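Local coordinates for protein salt-tolerant glutaminase (Micrococcus luteus, PDB 3IHB) that probably catalyses the hydrolysis of L-glutamine to L-glutamate and ammonium, as a member of the glutaminase family with its beta-lactamase-like fold, at residues Y27-A32 / Y157-A162; F60-A65 / K202-M207; R166-A171 / E186-Y191. All coordinates share one frame; numbering follows the deposited sequence.

Contact 1: Y27-A32 / Y157-A162; sequences YIPVLA and YESEMA. With GLU (glutamic acid), chain C.
At the wall of the L-glutamate pocket, the start of the short helix 29-32 packs on helix 154-161, with I28 lying against the side chain of E160, which holds the amino end of the bound amino acid. I28 stands at the N-cap position of its helix, where O of I28 accepts from N of L31 at 2.8 Å and from N of A32. Its side chain splits the work between two branches. CG2 turns to S159 and lies 3.4 Å from OG of S159, while the extended CG1-CD1 branch slants across the E160 side chain and brings CD1 of I28 to 3.7 Å from CD of E160. In this beta-lactamase-clan fold E160 binds L-glutamate. Its CG is anti to the backbone N (chi1 166°) and the chain stays extended, which carries the carboxylate to the ligand: OE2 of E160 accepts from the ligand N at 3.2 Å, and OE1 adds a weak bond to the same nitrogen. From the other segment, OH of Y27 approaches CG of the ligand at 3.8 Å. Across the contact, OG of S159 meets only carbon, for CG of P29 comes within 3.4 Å of OG of S159 and CG1 of V30 within 3.6 Å; that buried hydroxyl has no polar partner in the model.

Contact 2: F60-A65 / K202-M207; sequences FTIQSA and KDLAVM. With GLU (glutamic acid), chain C.
L204 of helix 201-212 meets I62 and F60 through the two ends of its forked side chain. From CB, the chain runs to CG, set anti to the carbonyl carbon (chi1 -75°), and there it divides. CD1 of L204 goes to the phenyl ring of F60, arriving in the ring plane at its edge, 3.9 Å from CZ of F60. CD2 of L204 turns to I62, touching CD1 of I62 at 3.5 Å and CG1 less closely; CB of A65 lies 4.4 Å from the same CD2. This apolar layer backs the turn between strand 60-61 and the 3-10 segment that opens at S64, which with K67 fits an SxxK pattern, consistent with the serine-lysine pair of the beta-lactamase clan; OG of S64 is hydrogen-bonded to K67. CD1 of I62 also meets CE of M207 tip to tip, at 4.2 Å. Q63 lies on the ligand side of the turn, its OE1 accepting from N of the bound glutamate; the modelled 2.5 Å is unusually short and should not be pressed. NE2 of Q63 gives a nearly straight bond (170°) to OG1 of T61, 2.9 Å away and close to the amide plane, consistent with the amide orientation that turns OE1 to the ligand.

Contact 3: R166-A171 / E186-Y191; sequences RNLSLA and EIVAGY. With GLU (glutamic acid), chain C.
Apolar packing joins V188 to L168 and A171, where helix 165-176 crosses helix 184-195 with short-segment axes 9.5 Å apart at closest and their directions 129° apart. CG2 of V188, beside its own backbone N, makes the closest touches: it lies 3.5 Å from CB of A171 and 3.8 Å from CD2 of L168, whose side chain crosses that of V188 at about a right angle. The same CG2 of V188 also rests 3.5 Å from the backbone O of N167, an oxygen that takes the N-H of A171 within its helix.

The polar-aromatic contact lies nearer the ligand. ND2 of N167 meets the Y191 ring at its edge, in the ring plane, 3.8 Å from CE2 of Y191, and the amide stands almost perpendicular to the ring (86°). OD1 of N167 has a weak hydrogen bond from N114. Both side chains also approach the bound glutamate: ND2 of N167 comes within 3.5 Å of the ligand C, and OH of Y191 within 3.9 Å of that carbon.

N167 and Y191 both bind L-glutamate, yet they meet by van der Waals contact alone, without a hydrogen bond between them; packing of the two helices is therefore consistent with holding both groups at the ligand.

How the contacts relate
All three contacts lie in the glutaminase domain and touch the same bound glutamate. Contacts 1 and 3 have centres 14 Å apart and are joined by helices 154-161 and 165-176, which follow each other in the chain; CE of M161 packs on CB of A189 at 3.4 Å. Contact 2 is about 19 Å from contact 1 and 21 Å from contact 3, centre to centre. It touches contact 1 through E160 and Q63, but not contact 3. Along the chain, contacts 1 and 2 cross, contact 3 follows contact 1, and contact 3 is nested within the loop closed by contact 2. The pocket is thus assembled from segments widely separated in sequence.

Contact 1: Y27-A32 / Y157-A162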
# COMPACT_ATOMS: atom_id res chain seq x y z
N TYR A 27 -28.68 -13.85 15.48
CA TYR A 27 -28.88 -15.24 15.04
C TYR A 27 -28.16 -16.38 15.77
O TYR A 27 -28.10 -17.50 15.26
CB TYR A 27 -28.64 -15.34 13.53
CG TYR A 27 -27.24 -15.00 13.05
CD1 TYR A 27 -26.25 -15.97 12.98
CD2 TYR A 27 -26.93 -13.70 12.63
CE1 TYR A 27 -24.98 -15.68 12.48
CE2 TYR A 27 -25.66 -13.39 12.13
CZ TYR A 27 -24.69 -14.39 12.06
OH TYR A 27 -23.45 -14.10 11.56
N ILE A 28 -27.64 -16.10 16.96
CA ILE A 28 -26.94 -17.10 17.78
C ILE A 28 -27.10 -16.61 19.21
O ILE A 28 -26.37 -15.73 19.66
CB ILE A 28 -25.44 -17.19 17.41
CG1 ILE A 28 -25.29 -17.74 15.98
CG2 ILE A 28 -24.71 -18.09 18.40
CD1 ILE A 28 -23.87 -17.74 15.46
N PRO A 29 -28.05 -17.19 19.96
CA PRO A 29 -28.31 -16.79 21.35
C PRO A 29 -27.12 -16.40 22.22
O PRO A 29 -27.16 -15.36 22.89
CB PRO A 29 -29.09 -17.99 21.92
CG PRO A 29 -28.69 -19.13 21.03
CD PRO A 29 -28.69 -18.48 19.67
N VAL A 30 -26.06 -17.20 22.22
CA VAL A 30 -24.89 -16.90 23.04
C VAL A 30 -24.28 -15.53 22.76
O VAL A 30 -23.77 -14.86 23.67
CB VAL A 30 -23.81 -17.98 22.88
CG1 VAL A 30 -23.27 -17.97 21.47
CG2 VAL A 30 -22.70 -17.74 23.88
N LEU A 31 -24.31 -15.10 21.50
CA LEU A 31 -23.76 -13.80 21.12
C LEU A 31 -24.75 -12.65 21.31
O LEU A 31 -24.36 -11.52 21.57
CB LEU A 31 -23.29 -13.82 19.66
CG LEU A 31 -22.06 -14.65 19.31
CD1 LEU A 31 -21.83 -14.60 17.81
CD2 LEU A 31 -20.85 -14.12 20.08
N ALA A 32 -26.04 -12.95 21.16
CA ALA A 32 -27.07 -11.93 21.33
C ALA A 32 -27.18 -11.52 22.79
O ALA A 32 -27.58 -10.40 23.11
CB ALA A 32 -28.41 -12.45 20.84
N TYR A 157 -19.85 -23.00 19.90
CA TYR A 157 -19.89 -24.02 18.87
C TYR A 157 -21.22 -24.75 18.87
O TYR A 157 -21.89 -24.84 17.85
CB TYR A 157 -18.75 -25.02 19.11
CG TYR A 157 -18.83 -26.26 18.26
CD1 TYR A 157 -18.51 -26.23 16.90
CD2 TYR A 157 -19.26 -27.47 18.80
CE1 TYR A 157 -18.60 -27.38 16.11
CE2 TYR A 157 -19.36 -28.62 18.03
CZ TYR A 157 -19.03 -28.57 16.69
OH TYR A 157 -19.15 -29.72 15.93
N GLU A 158 -21.62 -25.28 20.03
CA GLU A 158 -22.88 -26.00 20.15
C GLU A 158 -24.04 -25.07 19.86
O GLU A 158 -24.97 -25.43 19.13
CB GLU A 158 -23.04 -26.60 21.55
CG GLU A 158 -21.94 -27.57 21.94
CD GLU A 158 -21.86 -28.77 21.01
OE1 GLU A 158 -21.81 -28.57 19.78
OE2 GLU A 158 -21.83 -29.91 21.51
N SER A 159 -24.00 -23.88 20.43
CA SER A 159 -25.05 -22.89 20.21
C SER A 159 -25.25 -22.63 18.71
O SER A 159 -26.38 -22.57 18.23
CB SER A 159 -24.68 -21.57 20.90
OG SER A 159 -25.59 -20.53 20.58
N GLU A 160 -24.16 -22.49 17.98
CA GLU A 160 -24.25 -22.23 16.55
C GLU A 160 -24.54 -23.49 15.74
O GLU A 160 -25.26 -23.44 14.75
CB GLU A 160 -22.97 -21.55 16.03
CG GLU A 160 -22.85 -21.55 14.51
CD GLU A 160 -21.90 -20.50 13.96
OE1 GLU A 160 -20.95 -20.08 14.67
OE2 GLU A 160 -22.10 -20.10 12.79
N MET A 161 -24.00 -24.63 16.17
CA MET A 161 -24.24 -25.88 15.45
C MET A 161 -25.71 -26.26 15.42
O MET A 161 -26.15 -27.00 14.54
CB MET A 161 -23.43 -27.01 16.08
CG MET A 161 -21.97 -27.01 15.68
SD MET A 161 -21.79 -27.31 13.92
CE MET A 161 -21.50 -29.08 13.89
N ALA A 162 -26.48 -25.74 16.37
CA ALA A 162 -27.91 -26.04 16.43
C ALA A 162 -28.72 -25.23 15.42
O ALA A 162 -29.85 -25.60 15.10
CB ALA A 162 -28.43 -25.79 17.85
N GLU C . -19.85 -17.90 12.27
CA GLU C . -20.68 -17.09 11.35
C GLU C . -21.29 -17.93 10.26
O GLU C . -22.24 -17.50 9.63
CB GLU C . -19.87 -15.97 10.70
CG GLU C . -19.74 -14.73 11.55
CD GLU C . -19.05 -13.56 10.84
OE1 GLU C . -19.48 -13.17 9.73
OE2 GLU C . -18.08 -13.03 11.41

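Contact 2: F60-A65 / K202-M207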
# COMPACT_ATOMS: atom_id res chain seq x y z
N PHE A 60 -13.14 -13.28 22.96
CA PHE A 60 -14.40 -13.38 22.24
C PHE A 60 -14.11 -14.29 21.05
O PHE A 60 -12.96 -14.41 20.64
CB PHE A 60 -14.88 -12.00 21.77
CG PHE A 60 -13.86 -11.26 20.95
CD1 PHE A 60 -13.68 -11.56 19.60
CD2 PHE A 60 -13.00 -10.34 21.56
CE1 PHE A 60 -12.66 -10.96 18.86
CE2 PHE A 60 -11.98 -9.74 20.84
CZ PHE A 60 -11.80 -10.05 19.49
N THR A 61 -15.13 -14.95 20.53
CA THR A 61 -14.94 -15.82 19.38
C THR A 61 -14.55 -14.94 18.18
O THR A 61 -15.16 -13.89 17.93
CB THR A 61 -16.21 -16.64 19.11
OG1 THR A 61 -17.35 -15.78 18.98
CG2 THR A 61 -16.46 -17.60 20.27
N ILE A 62 -13.52 -15.37 17.46
CA ILE A 62 -13.00 -14.61 16.33
C ILE A 62 -13.89 -14.64 15.09
O ILE A 62 -13.84 -13.74 14.25
CB ILE A 62 -11.58 -15.10 15.97
CG1 ILE A 62 -10.94 -14.17 14.94
CG2 ILE A 62 -11.63 -16.53 15.50
CD1 ILE A 62 -9.47 -14.45 14.68
N GLN A 63 -14.72 -15.67 14.97
CA GLN A 63 -15.62 -15.79 13.84
C GLN A 63 -14.95 -15.49 12.49
O GLN A 63 -13.85 -15.98 12.23
CB GLN A 63 -16.82 -14.88 14.06
CG GLN A 63 -17.61 -15.17 15.34
CD GLN A 63 -18.21 -16.58 15.39
OE1 GLN A 63 -18.68 -17.10 14.38
NE2 GLN A 63 -18.19 -17.20 16.57
N SER A 64 -15.59 -14.68 11.66
CA SER A 64 -15.08 -14.35 10.32
C SER A 64 -13.63 -13.91 10.28
O SER A 64 -12.94 -14.18 9.30
CB SER A 64 -15.93 -13.27 9.64
OG SER A 64 -16.99 -13.84 8.89
N ALA A 65 -13.18 -13.22 11.32
CA ALA A 65 -11.80 -12.77 11.34
C ALA A 65 -10.82 -13.94 11.30
O ALA A 65 -9.62 -13.73 11.19
CB ALA A 65 -11.55 -11.92 12.58
N LYS A 202 -5.90 -7.98 21.63
CA LYS A 202 -4.45 -7.99 21.48
C LYS A 202 -3.91 -9.17 20.68
O LYS A 202 -2.86 -9.05 20.04
CB LYS A 202 -3.79 -7.88 22.86
CG LYS A 202 -4.24 -6.62 23.60
CD LYS A 202 -3.28 -6.15 24.69
CE LYS A 202 -3.42 -6.97 25.95
NZ LYS A 202 -2.65 -6.35 27.06
N ASP A 203 -4.61 -10.29 20.71
CA ASP A 203 -4.19 -11.45 19.92
C ASP A 203 -4.30 -11.01 18.45
O ASP A 203 -3.34 -11.13 17.68
CB ASP A 203 -5.10 -12.66 20.17
CG ASP A 203 -5.03 -13.19 21.60
OD1 ASP A 203 -3.91 -13.46 22.09
OD2 ASP A 203 -6.10 -13.34 22.24
N LEU A 204 -5.47 -10.50 18.08
CA LEU A 204 -5.72 -10.05 16.71
C LEU A 204 -4.67 -9.06 16.23
O LEU A 204 -4.15 -9.19 15.12
CB LEU A 204 -7.10 -9.37 16.59
CG LEU A 204 -8.36 -10.24 16.57
CD1 LEU A 204 -9.57 -9.34 16.34
CD2 LEU A 204 -8.27 -11.30 15.47
N ALA A 205 -4.36 -8.08 17.07
CA ALA A 205 -3.37 -7.07 16.73
C ALA A 205 -2.07 -7.72 16.31
O ALA A 205 -1.50 -7.39 15.26
CB ALA A 205 -3.14 -6.14 17.90
N VAL A 206 -1.61 -8.67 17.13
CA VAL A 206 -0.36 -9.38 16.89
C VAL A 206 -0.48 -10.31 15.67
O VAL A 206 0.43 -10.40 14.85
CB VAL A 206 0.07 -10.20 18.16
CG1 VAL A 206 1.39 -10.92 17.92
CG2 VAL A 206 0.22 -9.25 19.34
N MET A 207 -1.62 -10.99 15.56
CA MET A 207 -1.86 -11.88 14.43
C MET A 207 -1.85 -11.03 13.15
O MET A 207 -1.28 -11.43 12.14
CB MET A 207 -3.21 -12.59 14.60
CG MET A 207 -3.21 -13.66 15.68
SD MET A 207 -4.86 -14.11 16.24
CE MET A 207 -5.38 -15.26 14.95
N GLU C . -19.85 -17.90 12.27
CA GLU C . -20.68 -17.09 11.35
C GLU C . -21.29 -17.93 10.26
O GLU C . -22.24 -17.50 9.63
CB GLU C . -19.87 -15.97 10.70
CG GLU C . -19.74 -14.73 11.55
CD GLU C . -19.05 -13.56 10.84
OE1 GLU C . -19.48 -13.17 9.73
OE2 GLU C . -18.08 -13.03 11.41

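Contact 3: R166-A171 / E186-Y191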
# COMPACT_ATOMS: atom_id res chain seq x y z
N ARG A 166 -28.10 -22.48 7.28
CA ARG A 166 -27.58 -21.67 6.19
C ARG A 166 -26.22 -22.19 5.71
O ARG A 166 -26.04 -22.44 4.52
CB ARG A 166 -27.48 -20.19 6.58
CG ARG A 166 -26.99 -19.29 5.43
CD ARG A 166 -27.14 -17.80 5.73
NE ARG A 166 -26.78 -16.96 4.59
CZ ARG A 166 -25.53 -16.74 4.18
NH1 ARG A 166 -24.50 -17.28 4.82
NH2 ARG A 166 -25.30 -15.98 3.12
N ASN A 167 -25.26 -22.35 6.62
CA ASN A 167 -23.95 -22.85 6.22
C ASN A 167 -24.01 -24.30 5.71
O ASN A 167 -23.18 -24.70 4.89
CB ASN A 167 -22.94 -22.75 7.37
CG ASN A 167 -22.43 -21.33 7.57
OD1 ASN A 167 -22.18 -20.60 6.60
ND2 ASN A 167 -22.25 -20.93 8.82
N LEU A 168 -24.97 -25.08 6.20
CA LEU A 168 -25.13 -26.46 5.74
C LEU A 168 -25.60 -26.38 4.30
O LEU A 168 -25.24 -27.20 3.45
CB LEU A 168 -26.17 -27.20 6.58
CG LEU A 168 -25.73 -27.72 7.96
CD1 LEU A 168 -26.94 -28.23 8.70
CD2 LEU A 168 -24.68 -28.82 7.80
N SER A 169 -26.43 -25.37 4.03
CA SER A 169 -26.95 -25.12 2.69
C SER A 169 -25.77 -24.84 1.77
O SER A 169 -25.64 -25.44 0.70
CB SER A 169 -27.88 -23.90 2.72
OG SER A 169 -28.39 -23.63 1.44
N LEU A 170 -24.91 -23.93 2.21
CA LEU A 170 -23.74 -23.58 1.43
C LEU A 170 -22.85 -24.81 1.19
O LEU A 170 -22.39 -25.03 0.07
CB LEU A 170 -22.96 -22.47 2.14
CG LEU A 170 -23.69 -21.12 2.31
CD1 LEU A 170 -22.79 -20.12 3.07
CD2 LEU A 170 -24.08 -20.56 0.93
N ALA A 171 -22.62 -25.60 2.23
CA ALA A 171 -21.78 -26.80 2.13
C ALA A 171 -22.39 -27.86 1.19
O ALA A 171 -21.68 -28.47 0.39
CB ALA A 171 -21.53 -27.38 3.52
N GLU A 186 -19.62 -32.64 8.23
CA GLU A 186 -18.23 -32.65 8.66
C GLU A 186 -17.50 -31.34 8.39
O GLU A 186 -16.79 -30.82 9.26
CB GLU A 186 -17.47 -33.80 7.99
CG GLU A 186 -16.04 -33.97 8.48
CD GLU A 186 -15.22 -34.89 7.60
OE1 GLU A 186 -15.72 -35.99 7.26
OE2 GLU A 186 -14.08 -34.52 7.24
N ILE A 187 -17.65 -30.80 7.19
CA ILE A 187 -16.97 -29.55 6.87
C ILE A 187 -17.57 -28.38 7.65
O ILE A 187 -16.85 -27.53 8.15
CB ILE A 187 -16.98 -29.28 5.36
CG1 ILE A 187 -16.20 -30.39 4.65
CG2 ILE A 187 -16.31 -27.95 5.05
CD1 ILE A 187 -14.73 -30.51 5.11
N VAL A 188 -18.89 -28.35 7.77
CA VAL A 188 -19.54 -27.27 8.53
C VAL A 188 -19.12 -27.30 10.00
O VAL A 188 -18.91 -26.24 10.62
CB VAL A 188 -21.07 -27.37 8.42
CG1 VAL A 188 -21.73 -26.52 9.50
CG2 VAL A 188 -21.52 -26.90 7.03
N ALA A 189 -18.99 -28.50 10.56
CA ALA A 189 -18.59 -28.66 11.96
C ALA A 189 -17.20 -28.09 12.19
O ALA A 189 -16.97 -27.40 13.18
CB ALA A 189 -18.62 -30.14 12.34
N GLY A 190 -16.28 -28.39 11.28
CA GLY A 190 -14.93 -27.87 11.40
C GLY A 190 -14.84 -26.35 11.30
O GLY A 190 -14.05 -25.72 12.01
N TYR A 191 -15.65 -25.76 10.42
CA TYR A 191 -15.66 -24.31 10.23
C TYR A 191 -16.30 -23.60 11.42
O TYR A 191 -15.83 -22.54 11.84
CB TYR A 191 -16.41 -23.96 8.94
CG TYR A 191 -16.79 -22.50 8.80
CD1 TYR A 191 -15.84 -21.51 8.53
CD2 TYR A 191 -18.13 -22.10 8.93
CE1 TYR A 191 -16.20 -20.17 8.40
CE2 TYR A 191 -18.50 -20.76 8.80
CZ TYR A 191 -17.54 -19.80 8.54
OH TYR A 191 -17.91 -18.49 8.43
N GLU C . -19.85 -17.90 12.27
CA GLU C . -20.68 -17.09 11.35
C GLU C . -21.29 -17.93 10.26
O GLU C . -22.24 -17.50 9.63
CB GLU C . -19.87 -15.97 10.70
CG GLU C . -19.74 -14.73 11.55
CD GLU C . -19.05 -13.56 10.84
OE1 GLU C . -19.48 -13.17 9.73
OE2 GLU C . -18.08 -13.03 11.41